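Local coordinates for protein extracellular ligand-binding receptor (Desulfohalobium retbaense DSM 5692, PDB 5ERE) that probably senses small extracellular ligands, joining a periplasmic-binding-protein module that holds 2-oxo-4-methylpentanoic acid to a Cache-like sensor module that holds cytosine, at residues 369-374 with 453-458; 380-385 with 391-396; 399-404 with 428-433. All blocks are in the same frame, centred on the assembly; numbering follows the deposited sequence.

The three contacts illustrate how one small sensor module is assembled around a ligand. Contact 1 packs helix 362-374 on one face of the antiparallel sheet, contact 2 is a hairpin within that sheet, and contact 3 joins two loops at the cytosine. The centres of contacts 1 and 2 lie about 9 Å apart, and their strands are neighbours: Ser454 N is 2.9 Å from Val382 O, probably a hydrogen bond. Contact 3 is about 10 Å from contact 2 and 15 Å from contact 1, centre to centre. A hydrogen bond of 3.1 Å from Asn380 ND2 to Glu431 OE2 joins the hairpin to the loop. All three contribute residues to the cytosine pocket.

Contact 1: 369-374 with 453-458. With CYT (6-aminopyrimidin-2(1H)-one), chain C.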
ATOM      1  N   GLU A 369      31.816  14.689  -7.527  1.00 43.31           N
ATOM      2  CA  GLU A 369      31.626  13.264  -7.420  1.00 32.13           C
ATOM      3  C   GLU A 369      30.989  12.876  -6.115  1.00 34.10           C
ATOM      4  O   GLU A 369      30.199  11.944  -6.056  1.00 36.19           O
ATOM      5  CB  GLU A 369      32.981  12.546  -7.564  1.00 39.96           C
ATOM      6  CG  GLU A 369      33.518  12.633  -8.959  1.00 38.50           C
ATOM      7  CD  GLU A 369      32.868  11.655  -9.865  1.00 40.07           C
ATOM      8  OE1 GLU A 369      32.065  10.866  -9.345  1.00 41.04           O
ATOM      9  OE2 GLU A 369      33.195  11.619 -11.077  1.00 43.23           O
ATOM     10  N   THR A 370      31.412  13.535  -5.051  1.00 33.18           N
ATOM     11  CA  THR A 370      30.851  13.312  -3.712  1.00 42.72           C
ATOM     12  C   THR A 370      29.374  13.841  -3.648  1.00 37.08           C
ATOM     13  O   THR A 370      28.474  13.159  -3.183  1.00 39.63           O
ATOM     14  CB  THR A 370      31.723  14.012  -2.653  1.00 39.03           C
ATOM     15  OG1 THR A 370      33.026  13.410  -2.632  1.00 46.44           O
ATOM     16  CG2 THR A 370      31.118  13.942  -1.251  1.00 38.02           C
ATOM     17  N   LEU A 371      29.156  15.042  -4.144  1.00 34.96           N
ATOM     18  CA  LEU A 371      27.799  15.649  -4.150  1.00 41.40           C
ATOM     19  C   LEU A 371      26.761  14.720  -4.798  1.00 37.00           C
ATOM     20  O   LEU A 371      25.648  14.524  -4.298  1.00 33.92           O
ATOM     21  CB  LEU A 371      27.835  16.988  -4.887  1.00 39.88           C
ATOM     22  CG  LEU A 371      26.483  17.732  -4.976  1.00 36.89           C
ATOM     23  CD1 LEU A 371      25.960  18.117  -3.604  1.00 35.59           C
ATOM     24  CD2 LEU A 371      26.674  18.939  -5.828  1.00 33.84           C
ATOM     25  N   PHE A 372      27.164  14.089  -5.889  1.00 33.66           N
ATOM     26  CA  PHE A 372      26.310  13.133  -6.551  1.00 39.70           C
ATOM     27  C   PHE A 372      26.007  11.907  -5.660  1.00 33.24           C
ATOM     28  O   PHE A 372      24.835  11.466  -5.559  1.00 34.96           O
ATOM     29  CB  PHE A 372      26.948  12.761  -7.888  1.00 30.27           C
ATOM     30  CG  PHE A 372      26.161  11.766  -8.656  1.00 33.78           C
ATOM     31  CD1 PHE A 372      24.997  12.141  -9.305  1.00 32.53           C
ATOM     32  CD2 PHE A 372      26.575  10.449  -8.740  1.00 39.52           C
ATOM     33  CE1 PHE A 372      24.249  11.219  -9.947  1.00 26.89           C
ATOM     34  CE2 PHE A 372      25.830   9.513  -9.443  1.00 41.36           C
ATOM     35  CZ  PHE A 372      24.681   9.884 -10.043  1.00 37.21           C
ATOM     36  N   ASN A 373      27.012  11.381  -4.962  1.00 37.52           N
ATOM     37  CA  ASN A 373      26.780  10.267  -4.046  1.00 33.53           C
ATOM     38  C   ASN A 373      25.858  10.658  -2.874  1.00 32.38           C
ATOM     39  O   ASN A 373      25.143   9.813  -2.343  1.00 35.45           O
ATOM     40  CB  ASN A 373      28.110   9.739  -3.474  1.00 39.07           C
ATOM     41  CG  ASN A 373      28.820   8.782  -4.395  1.00 37.74           C
ATOM     42  OD1 ASN A 373      28.398   8.543  -5.530  1.00 32.23           O
ATOM     43  ND2 ASN A 373      29.931   8.245  -3.923  1.00 35.57           N
ATOM     44  N   GLU A 374      25.908  11.929  -2.482  1.00 32.04           N
ATOM     45  CA  GLU A 374      25.070  12.479  -1.400  1.00 41.22           C
ATOM     46  C   GLU A 374      23.620  12.691  -1.824  1.00 36.77           C
ATOM     47  O   GLU A 374      22.752  12.944  -0.994  1.00 38.02           O
ATOM     48  CB  GLU A 374      25.644  13.817  -0.918  1.00 42.54           C
ATOM     49  CG  GLU A 374      26.893  13.613   0.015  1.00 54.61           C
ATOM     50  CD  GLU A 374      27.631  14.906   0.356  1.00 67.52           C
ATOM     51  OE1 GLU A 374      27.535  15.906  -0.402  1.00 60.92           O
ATOM     52  OE2 GLU A 374      28.316  14.915   1.401  1.00 83.31           O
ATOM     53  N   VAL A 453      26.809  25.870  -8.625  1.00 38.13           N
ATOM     54  CA  VAL A 453      26.858  24.431  -8.551  1.00 43.30           C
ATOM     55  C   VAL A 453      25.438  23.905  -8.478  1.00 38.18           C
ATOM     56  O   VAL A 453      24.566  24.488  -7.803  1.00 42.68           O
ATOM     57  CB  VAL A 453      27.739  23.965  -7.345  1.00 37.05           C
ATOM     58  CG1 VAL A 453      27.200  24.488  -6.020  1.00 37.00           C
ATOM     59  CG2 VAL A 453      27.869  22.452  -7.304  1.00 42.16           C
ATOM     60  N   SER A 454      25.212  22.816  -9.216  1.00 41.88           N
ATOM     61  CA  SER A 454      23.873  22.253  -9.504  1.00 44.24           C
ATOM     62  C   SER A 454      23.673  20.763  -9.170  1.00 44.09           C
ATOM     63  O   SER A 454      24.597  19.952  -9.311  1.00 39.99           O
ATOM     64  CB  SER A 454      23.580  22.450 -10.986  1.00 43.15           C
ATOM     65  OG  SER A 454      22.578  21.564 -11.473  1.00 45.81           O
ATOM     66  N   VAL A 455      22.482  20.418  -8.683  1.00 37.19           N
ATOM     67  CA  VAL A 455      21.985  19.037  -8.724  1.00 37.18           C
ATOM     68  C   VAL A 455      20.781  19.049  -9.635  1.00 42.70           C
ATOM     69  O   VAL A 455      19.851  19.792  -9.385  1.00 30.53           O
ATOM     70  CB  VAL A 455      21.566  18.466  -7.347  1.00 40.27           C
ATOM     71  CG1 VAL A 455      20.892  17.100  -7.494  1.00 34.21           C
ATOM     72  CG2 VAL A 455      22.792  18.305  -6.438  1.00 54.22           C
ATOM     73  N   LEU A 456      20.842  18.236 -10.687  1.00 33.83           N
ATOM     74  CA  LEU A 456      19.712  17.977 -11.554  1.00 35.24           C
ATOM     75  C   LEU A 456      19.040  16.663 -11.120  1.00 35.09           C
ATOM     76  O   LEU A 456      19.688  15.621 -11.006  1.00 29.79           O
ATOM     77  CB  LEU A 456      20.189  17.917 -13.021  1.00 31.71           C
ATOM     78  CG  LEU A 456      19.220  17.317 -14.030  1.00 38.94           C
ATOM     79  CD1 LEU A 456      17.974  18.156 -14.154  1.00 39.14           C
ATOM     80  CD2 LEU A 456      19.904  17.159 -15.416  1.00 29.93           C
ATOM     81  N   THR A 457      17.738  16.700 -10.864  1.00 26.55           N
ATOM     82  CA  THR A 457      17.038  15.499 -10.383  1.00 32.03           C
ATOM     83  C   THR A 457      16.737  14.521 -11.548  1.00 36.45           C
ATOM     84  O   THR A 457      16.742  14.908 -12.694  1.00 36.18           O
ATOM     85  CB  THR A 457      15.724  15.854  -9.655  1.00 33.93           C
ATOM     86  OG1 THR A 457      14.907  16.619 -10.535  1.00 35.07           O
ATOM     87  CG2 THR A 457      15.985  16.669  -8.397  1.00 44.63           C
ATOM     88  N   GLN A 458      16.502  13.259 -11.210  1.00 34.06           N
ATOM     89  CA  GLN A 458      16.123  12.194 -12.139  1.00 32.95           C
ATOM     90  C   GLN A 458      14.844  12.536 -12.895  1.00 32.26           C
ATOM     91  O   GLN A 458      14.048  13.277 -12.357  1.00 32.71           O
ATOM     92  CB  GLN A 458      15.880  10.905 -11.365  1.00 35.99           C
ATOM     93  CG  GLN A 458      17.127  10.249 -10.752  1.00 41.96           C
ATOM     94  CD  GLN A 458      17.854   9.329 -11.729  1.00 53.34           C
ATOM     95  OE1 GLN A 458      17.231   8.720 -12.603  1.00 55.88           O
ATOM     96  NE2 GLN A 458      19.179   9.211 -11.577  1.00 57.25           N
TER
HETATM   97  N3  CYT C 602      21.542  20.620 -17.011  1.00 38.76           N
HETATM   98  C4  CYT C 602      22.110  20.659 -15.807  1.00 48.02           C
HETATM   99  N1  CYT C 602      20.718  22.831 -16.684  1.00 36.99           N
HETATM  100  C2  CYT C 602      20.837  21.688 -17.485  1.00 40.44           C
HETATM  101  O2  CYT C 602      20.267  21.657 -18.599  1.00 35.81           O
HETATM  102  N4  CYT C 602      22.811  19.562 -15.402  1.00 39.66           N
HETATM  103  C5  CYT C 602      22.002  21.822 -14.967  1.00 45.24           C
HETATM  104  C6  CYT C 602      21.307  22.872 -15.436  1.00 42.06           C
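Leu371 meets Val453 and Val455 where a helix lies on the antiparallel sheet of a Cache-like sensor domain. Leu371 CD2 is 4.0 Å from Val453 CG2 and equally 4.0 Å from Val455 CG2, so this methyl rests between two residues spaced two apart on the strand; Val455 CG2 touches CG of the leucine as well as CD2. Leu371 carries CG anti to the backbone N (chi1 180°), which extends the side chain from the helix to these methyls. The underlying carbonyl is near as well, with Ser454 O 4.2 Å from Leu371 CD2. The contact is essentially apolar, without a polar bond between the segments, and buries a modest 130 Å². Helix and strand axes cross at -37°, with a closest approach of 9.8 Å.

Further out, the long helix 324-357 completes this apolar layer: its Ala351 and Leu354 touch Val453, Val347 touches Val455, and Ser346 reaches Leu371. Strand 378-385 contributes Cys381 beside Leu371. The strand therefore has two different duties. Val453 and Val455 serve the helices, whereas Ser454 and Leu456 serve the cytosine pocket. The hydroxyl of Ser454 is hydrogen-bonded to Asp437 OD1, which helps fix its rotation, and Ser454 OG stands 3.6 Å from cytosine C5, near the ring edge. Leu456 CD2 covers one face of the exocyclic amine, 3.8 Å from cytosine N4.

Contact 2: 380-385 with 391-396; sequences NCVTVD and VNVAPK. With CYT (6-aminopyrimidin-2(1H)-one), chain C.
Cys381 and Ala394 form a hydrogen-bonded pair in an antiparallel hairpin whose two strands run at 170°, their axes 4.6 Å apart at the closest point. Both bonds of the pair, Cys381 N to Ala394 O and Ala394 N to Cys381 O, measure 2.8 Å. The regular pattern then breaks near Thr383: its N donates to Asn392 O at 3.1 Å while its O accepts from Val391 N at 3.0 Å. Val391 and Asn392 thus both face Thr383, a classic beta bulge.

Among the side chains, Val382 and Val393 occupy the non-hydrogen-bonded pair between these sites, and Val382 CG1 comes to 3.6 Å from Val393 CG2. On the face shared with Cys381 and Ala394, Thr383 and Asn392 lie alongside each other, pointing the same way. The threonine OG1, set between backbone N and carbonyl carbon (chi1 55°), packs 3.2 Å from Asn392 CB and is hydrogen-bonded to Leu359 O. Asn392 ND2 bonds to Ser365 OG. Lys396 curls back to donate from NZ to Val393 O, tying the chain beyond the cis peptide of Pro395 to the strand edge. At the other end, Val391 CG1 packs 3.4 Å from Asp385 OD2, the two side chains crossing at roughly a right angle, while Asp385 OD1 is held by Thr387 and Thr389.

Asn380 sits against Ala394 O and Pro395 through CB. Its bond to Glu431 OE2 probably helps orient the amide, and Asn380 OD1 is 3.3 Å from cytosine N4. Both methyls of Val382 reach the ligand's amine, CG1 the closer. Such a bulged hairpin, one face under helix 362-374 and the other toward the ligand, fits the antiparallel sheet of a Cache-like sensor domain and here walls the cytosine pocket.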
ATOM      1  N   ASN A 380      22.589  14.103 -12.378  1.00 37.01           N
ATOM      2  CA  ASN A 380      23.995  14.488 -12.302  1.00 37.79           C
ATOM      3  C   ASN A 380      24.202  15.815 -11.587  1.00 41.43           C
ATOM      4  O   ASN A 380      23.249  16.457 -11.144  1.00 35.56           O
ATOM      5  CB  ASN A 380      24.654  14.521 -13.693  1.00 40.91           C
ATOM      6  CG  ASN A 380      24.098  15.597 -14.626  1.00 44.85           C
ATOM      7  OD1 ASN A 380      23.568  16.607 -14.208  1.00 43.09           O
ATOM      8  ND2 ASN A 380      24.280  15.383 -15.917  1.00 41.35           N
ATOM      9  N   CYS A 381      25.464  16.208 -11.490  1.00 37.14           N
ATOM     10  CA  CYS A 381      25.877  17.442 -10.847  1.00 36.62           C
ATOM     11  C   CYS A 381      26.853  18.180 -11.737  1.00 40.87           C
ATOM     12  O   CYS A 381      27.762  17.582 -12.325  1.00 42.62           O
ATOM     13  CB  CYS A 381      26.524  17.169  -9.469  1.00 34.17           C
ATOM     14  SG  CYS A 381      25.532  16.214  -8.304  1.00 43.65           S
ATOM     15  N   VAL A 382      26.667  19.487 -11.838  1.00 41.68           N
ATOM     16  CA  VAL A 382      27.542  20.308 -12.647  1.00 34.71           C
ATOM     17  C   VAL A 382      27.973  21.565 -11.935  1.00 38.61           C
ATOM     18  O   VAL A 382      27.349  22.019 -10.948  1.00 38.63           O
ATOM     19  CB  VAL A 382      26.887  20.712 -13.969  1.00 38.08           C
ATOM     20  CG1 VAL A 382      26.487  19.499 -14.774  1.00 43.39           C
ATOM     21  CG2 VAL A 382      25.674  21.619 -13.721  1.00 42.37           C
ATOM     22  N   THR A 383      29.048  22.141 -12.451  1.00 41.58           N
ATOM     23  CA  THR A 383      29.383  23.515 -12.152  1.00 45.56           C
ATOM     24  C   THR A 383      29.199  24.290 -13.432  1.00 47.37           C
ATOM     25  O   THR A 383      29.335  23.735 -14.523  1.00 40.22           O
ATOM     26  CB  THR A 383      30.811  23.681 -11.608  1.00 44.62           C
ATOM     27  OG1 THR A 383      31.755  23.098 -12.513  1.00 49.07           O
ATOM     28  CG2 THR A 383      30.904  23.033 -10.249  1.00 44.79           C
ATOM     29  N   VAL A 384      28.872  25.570 -13.252  1.00 44.36           N
ATOM     30  CA  VAL A 384      28.471  26.501 -14.306  1.00 48.05           C
ATOM     31  C   VAL A 384      29.160  27.842 -14.044  1.00 50.99           C
ATOM     32  O   VAL A 384      29.004  28.408 -12.959  1.00 46.03           O
ATOM     33  CB  VAL A 384      26.933  26.714 -14.326  1.00 54.03           C
ATOM     34  CG1 VAL A 384      26.523  27.651 -15.463  1.00 54.54           C
ATOM     35  CG2 VAL A 384      26.206  25.385 -14.442  1.00 49.95           C
ATOM     36  N   ASP A 385      29.911  28.357 -15.014  1.00 54.53           N
ATOM     37  CA  ASP A 385      30.680  29.589 -14.791  1.00 58.51           C
ATOM     38  C   ASP A 385      29.849  30.878 -14.910  1.00 59.32           C
ATOM     39  O   ASP A 385      28.646  30.858 -15.232  1.00 54.40           O
ATOM     40  CB  ASP A 385      31.896  29.659 -15.748  1.00 56.78           C
ATOM     41  CG  ASP A 385      31.518  29.809 -17.225  1.00 61.61           C
ATOM     42  OD1 ASP A 385      30.402  30.278 -17.555  1.00 57.53           O
ATOM     43  OD2 ASP A 385      32.373  29.466 -18.079  1.00 64.60           O
ATOM     44  N   VAL A 391      30.907  23.826 -17.051  1.00 47.33           N
ATOM     45  CA  VAL A 391      32.354  23.676 -17.122  1.00 51.22           C
ATOM     46  C   VAL A 391      32.854  22.416 -16.423  1.00 48.82           C
ATOM     47  O   VAL A 391      34.026  22.113 -16.498  1.00 56.56           O
ATOM     48  CB  VAL A 391      33.084  24.904 -16.509  1.00 53.90           C
ATOM     49  CG1 VAL A 391      32.726  26.172 -17.280  1.00 52.78           C
ATOM     50  CG2 VAL A 391      32.771  25.064 -15.018  1.00 51.88           C
ATOM     51  N   ASN A 392      31.973  21.691 -15.741  1.00 48.29           N
ATOM     52  CA  ASN A 392      32.364  20.434 -15.131  1.00 47.68           C
ATOM     53  C   ASN A 392      31.102  19.634 -14.783  1.00 48.31           C
ATOM     54  O   ASN A 392      30.022  20.206 -14.672  1.00 45.49           O
ATOM     55  CB  ASN A 392      33.263  20.689 -13.900  1.00 45.39           C
ATOM     56  CG  ASN A 392      34.133  19.479 -13.532  1.00 50.41           C
ATOM     57  OD1 ASN A 392      34.075  18.448 -14.183  1.00 43.24           O
ATOM     58  ND2 ASN A 392      34.956  19.622 -12.484  1.00 56.46           N
ATOM     59  N   VAL A 393      31.234  18.314 -14.668  1.00 48.72           N
ATOM     60  CA  VAL A 393      30.105  17.431 -14.386  1.00 39.80           C
ATOM     61  C   VAL A 393      30.560  16.128 -13.750  1.00 47.14           C
ATOM     62  O   VAL A 393      31.609  15.607 -14.098  1.00 44.46           O
ATOM     63  CB  VAL A 393      29.312  17.092 -15.669  1.00 44.88           C
ATOM     64  CG1 VAL A 393      30.196  16.357 -16.696  1.00 43.08           C
ATOM     65  CG2 VAL A 393      28.057  16.258 -15.344  1.00 43.02           C
ATOM     66  N   ALA A 394      29.754  15.615 -12.829  1.00 35.98           N
ATOM     67  CA  ALA A 394      29.833  14.252 -12.372  1.00 37.41           C
ATOM     68  C   ALA A 394      28.440  13.644 -12.395  1.00 40.05           C
ATOM     69  O   ALA A 394      27.483  14.309 -12.032  1.00 37.07           O
ATOM     70  CB  ALA A 394      30.426  14.176 -10.955  1.00 40.07           C
ATOM     71  N   PRO A 395      28.308  12.369 -12.790  1.00 34.52           N
ATOM     72  CA  PRO A 395      29.301  11.416 -13.308  1.00 38.86           C
ATOM     73  C   PRO A 395      29.953  11.866 -14.578  1.00 38.98           C
ATOM     74  O   PRO A 395      29.325  12.562 -15.379  1.00 34.44           O
ATOM     75  CB  PRO A 395      28.476  10.168 -13.563  1.00 33.80           C
ATOM     76  CG  PRO A 395      27.390  10.268 -12.607  1.00 40.07           C
ATOM     77  CD  PRO A 395      27.010  11.712 -12.646  1.00 36.00           C
ATOM     78  N   LYS A 396      31.192  11.435 -14.788  1.00 43.72           N
ATOM     79  CA  LYS A 396      31.933  11.880 -15.950  1.00 46.29           C
ATOM     80  C   LYS A 396      31.369  11.301 -17.244  1.00 43.44           C
ATOM     81  O   LYS A 396      31.681  11.799 -18.318  1.00 53.21           O
ATOM     82  CB  LYS A 396      33.435  11.539 -15.792  1.00 49.98           C
ATOM     83  CG  LYS A 396      34.199  12.541 -14.879  1.00 48.82           C
ATOM     84  CD  LYS A 396      34.112  13.996 -15.418  1.00 59.04           C
ATOM     85  CE  LYS A 396      34.874  15.053 -14.591  1.00 57.11           C
ATOM     86  NZ  LYS A 396      34.438  15.164 -13.179  1.00 57.48           N
TER
HETATM   87  N3  CYT C 602      21.542  20.620 -17.011  1.00 38.76           N
HETATM   88  C4  CYT C 602      22.110  20.659 -15.807  1.00 48.02           C
HETATM   89  N1  CYT C 602      20.718  22.831 -16.684  1.00 36.99           N
HETATM   90  C2  CYT C 602      20.837  21.688 -17.485  1.00 40.44           C
HETATM   91  O2  CYT C 602      20.267  21.657 -18.599  1.00 35.81           O
HETATM   92  N4  CYT C 602      22.811  19.562 -15.402  1.00 39.66           N
HETATM   93  C5  CYT C 602      22.002  21.822 -14.967  1.00 45.24           C
HETATM   94  C6  CYT C 602      21.307  22.872 -15.436  1.00 42.06           C

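Contact 3: 399-404 with 428-433. With CYT (6-aminopyrimidin-2(1H)-one), chain C.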
ATOM      1  N   SER A 399      30.037  13.850 -19.708  1.00 48.00           N
ATOM      2  CA  SER A 399      31.023  14.852 -20.121  1.00 43.78           C
ATOM      3  C   SER A 399      30.666  15.650 -21.351  1.00 41.00           C
ATOM      4  O   SER A 399      31.163  16.755 -21.546  1.00 49.03           O
ATOM      5  CB  SER A 399      32.386  14.148 -20.367  1.00 51.02           C
ATOM      6  OG  SER A 399      33.023  13.929 -19.124  1.00 63.93           O
ATOM      7  N   SER A 400      29.812  15.099 -22.193  1.00 49.46           N
ATOM      8  CA  SER A 400      29.367  15.820 -23.374  1.00 50.70           C
ATOM      9  C   SER A 400      28.605  17.123 -23.049  1.00 53.40           C
ATOM     10  O   SER A 400      28.570  18.039 -23.861  1.00 56.46           O
ATOM     11  CB  SER A 400      28.504  14.904 -24.222  1.00 47.15           C
ATOM     12  OG  SER A 400      27.311  14.575 -23.560  1.00 56.13           O
ATOM     13  N   VAL A 401      28.020  17.231 -21.861  1.00 45.38           N
ATOM     14  CA  VAL A 401      27.297  18.466 -21.538  1.00 50.87           C
ATOM     15  C   VAL A 401      28.289  19.592 -21.238  1.00 49.24           C
ATOM     16  O   VAL A 401      27.915  20.744 -21.228  1.00 44.44           O
ATOM     17  CB  VAL A 401      26.311  18.268 -20.352  1.00 44.79           C
ATOM     18  CG1 VAL A 401      25.427  17.071 -20.632  1.00 52.31           C
ATOM     19  CG2 VAL A 401      27.054  18.086 -19.026  1.00 44.16           C
ATOM     20  N   ILE A 402      29.563  19.275 -21.027  1.00 51.99           N
ATOM     21  CA  ILE A 402      30.527  20.341 -20.750  1.00 51.14           C
ATOM     22  C   ILE A 402      30.631  21.232 -21.973  1.00 53.72           C
ATOM     23  O   ILE A 402      30.651  20.757 -23.100  1.00 54.87           O
ATOM     24  CB  ILE A 402      31.908  19.802 -20.361  1.00 47.87           C
ATOM     25  CG1 ILE A 402      31.857  19.197 -18.946  1.00 54.29           C
ATOM     26  CG2 ILE A 402      32.947  20.912 -20.413  1.00 45.45           C
ATOM     27  CD1 ILE A 402      33.043  18.320 -18.596  1.00 52.14           C
ATOM     28  N   GLY A 403      30.627  22.538 -21.730  1.00 47.26           N
ATOM     29  CA  GLY A 403      30.609  23.518 -22.801  1.00 49.90           C
ATOM     30  C   GLY A 403      29.222  23.978 -23.210  1.00 49.09           C
ATOM     31  O   GLY A 403      29.070  24.949 -23.950  1.00 53.95           O
ATOM     32  N   GLU A 404      28.191  23.282 -22.759  1.00 53.99           N
ATOM     33  CA  GLU A 404      26.837  23.702 -23.083  1.00 55.21           C
ATOM     34  C   GLU A 404      26.467  25.059 -22.447  1.00 55.53           C
ATOM     35  O   GLU A 404      26.702  25.292 -21.259  1.00 52.91           O
ATOM     36  CB  GLU A 404      25.844  22.622 -22.662  1.00 59.74           C
ATOM     37  CG  GLU A 404      25.813  21.414 -23.606  1.00 66.54           C
ATOM     38  CD  GLU A 404      24.886  21.607 -24.797  1.00 66.02           C
ATOM     39  OE1 GLU A 404      24.292  22.700 -24.934  1.00 70.91           O
ATOM     40  OE2 GLU A 404      24.748  20.662 -25.595  1.00 70.04           O
ATOM     41  N   LYS A 428      13.153  21.601 -20.017  1.00 37.23           N
ATOM     42  CA  LYS A 428      13.992  20.671 -20.790  1.00 44.79           C
ATOM     43  C   LYS A 428      15.474  20.946 -20.516  1.00 42.64           C
ATOM     44  O   LYS A 428      15.971  22.063 -20.658  1.00 39.75           O
ATOM     45  CB  LYS A 428      13.673  20.778 -22.288  1.00 47.10           C
ATOM     46  CG  LYS A 428      14.447  19.794 -23.195  1.00 60.08           C
ATOM     47  CD  LYS A 428      13.934  18.351 -23.100  1.00 62.88           C
ATOM     48  CE  LYS A 428      14.677  17.424 -24.071  1.00 72.01           C
ATOM     49  NZ  LYS A 428      14.334  17.654 -25.515  1.00 80.22           N
HETATM   50  N   MSE A 429      16.174  19.914 -20.079  1.00 40.73           N
HETATM   51  CA  MSE A 429      17.583  20.031 -19.743  1.00 41.70           C
HETATM   52  C   MSE A 429      18.446  19.552 -20.938  1.00 45.51           C
HETATM   53  O   MSE A 429      17.959  18.774 -21.755  1.00 45.88           O
HETATM   54  CB  MSE A 429      17.865  19.208 -18.492  1.00 36.00           C
HETATM   55  CG  MSE A 429      17.024  19.601 -17.288  1.00 43.46           C
HETATM   56 SE   MSE A 429      17.562  21.362 -16.609  0.80 55.21          SE
HETATM   57  CE  MSE A 429      16.144  21.606 -15.255  1.00 52.71           C
ATOM     58  N   VAL A 430      19.709  19.988 -21.029  1.00 46.60           N
ATOM     59  CA  VAL A 430      20.598  19.537 -22.128  1.00 51.14           C
ATOM     60  C   VAL A 430      20.785  18.033 -22.115  1.00 52.03           C
ATOM     61  O   VAL A 430      21.125  17.431 -23.144  1.00 50.37           O
ATOM     62  CB  VAL A 430      22.008  20.196 -22.088  1.00 47.50           C
ATOM     63  CG1 VAL A 430      21.926  21.672 -22.381  1.00 52.68           C
ATOM     64  CG2 VAL A 430      22.718  19.943 -20.766  1.00 50.63           C
ATOM     65  N   GLU A 431      20.570  17.433 -20.940  1.00 44.30           N
ATOM     66  CA  GLU A 431      20.692  15.992 -20.769  1.00 48.72           C
ATOM     67  C   GLU A 431      19.620  15.190 -21.511  1.00 44.19           C
ATOM     68  O   GLU A 431      19.752  13.975 -21.631  1.00 43.28           O
ATOM     69  CB  GLU A 431      20.657  15.644 -19.276  1.00 43.92           C
ATOM     70  CG  GLU A 431      21.920  16.022 -18.535  1.00 42.19           C
ATOM     71  CD  GLU A 431      22.036  17.469 -18.113  1.00 41.31           C
ATOM     72  OE1 GLU A 431      21.119  18.316 -18.360  1.00 46.89           O
ATOM     73  OE2 GLU A 431      23.087  17.769 -17.514  1.00 40.70           O
ATOM     74  N   GLY A 432      18.569  15.871 -21.986  1.00 44.78           N
ATOM     75  CA  GLY A 432      17.551  15.265 -22.831  1.00 47.68           C
ATOM     76  C   GLY A 432      16.191  14.958 -22.220  1.00 46.20           C
ATOM     77  O   GLY A 432      15.445  14.150 -22.768  1.00 44.86           O
ATOM     78  N   PHE A 433      15.858  15.571 -21.087  1.00 46.86           N
ATOM     79  CA  PHE A 433      14.551  15.327 -20.483  1.00 44.46           C
ATOM     80  C   PHE A 433      14.068  16.551 -19.702  1.00 42.60           C
ATOM     81  O   PHE A 433      14.846  17.467 -19.404  1.00 40.20           O
ATOM     82  CB  PHE A 433      14.601  14.069 -19.597  1.00 40.46           C
ATOM     83  CG  PHE A 433      15.520  14.187 -18.383  1.00 38.12           C
ATOM     84  CD1 PHE A 433      15.048  14.751 -17.184  1.00 41.44           C
ATOM     85  CD2 PHE A 433      16.837  13.766 -18.442  1.00 39.31           C
ATOM     86  CE1 PHE A 433      15.875  14.865 -16.062  1.00 37.69           C
ATOM     87  CE2 PHE A 433      17.681  13.882 -17.313  1.00 41.80           C
ATOM     88  CZ  PHE A 433      17.194  14.435 -16.132  1.00 44.64           C
TER
HETATM   89  N3  CYT C 602      21.542  20.620 -17.011  1.00 38.76           N
HETATM   90  C4  CYT C 602      22.110  20.659 -15.807  1.00 48.02           C
HETATM   91  N1  CYT C 602      20.718  22.831 -16.684  1.00 36.99           N
HETATM   92  C2  CYT C 602      20.837  21.688 -17.485  1.00 40.44           C
HETATM   93  O2  CYT C 602      20.267  21.657 -18.599  1.00 35.81           O
HETATM   94  N4  CYT C 602      22.811  19.562 -15.402  1.00 39.66           N
HETATM   95  C5  CYT C 602      22.002  21.822 -14.967  1.00 45.24           C
HETATM   96  C6  CYT C 602      21.307  22.872 -15.436  1.00 42.06           C
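Val430 packs against both Val401 and Glu404, with one methyl turned to each. Val430 CG2 is 4.0 Å from Val401 CG1, the two valines meeting at a slant. On the other branch, Val430 CG1 lies 3.6 Å from Glu404 OE1; these side chains slide past each other in opposite directions, and the bend of Glu404 at chi2 (-85°) folds its carboxylate back along the valine. The contact is by packing alone, and both partners sit on turns: a type II turn from Val401 to Glu404 and a type I turn from Met429 to Gly432.

The second turn also grips cytosine. Val430 N donates to ligand O2 at 3.0 Å, and Glu431 faces the N3/N4 edge with its carboxylate twisted by roughly 35° from the ring plane, one oxygen to each side, OE1 taking N3 at 2.7 Å and OE2 taking N4 at 2.8 Å. This two-pronged pairing is consistent with a hydrogen on ring N3, whose proton the carboxylate would probably stabilise. Selenomethionine Met429 lies over the ring face, its SE 3.4 Å from cytosine C2. Gln409 NE2 supplies a further bond to the ligand.

Around this site, Leu456 of strand 449-457 packs on Met429, Glu431 and Phe433, Ile406 lies against Val430, and backbone bonds from Gly403 and Glu404 to Ile390 tie the 399-404 loop to strand 390-394, ahead of helix 410-418.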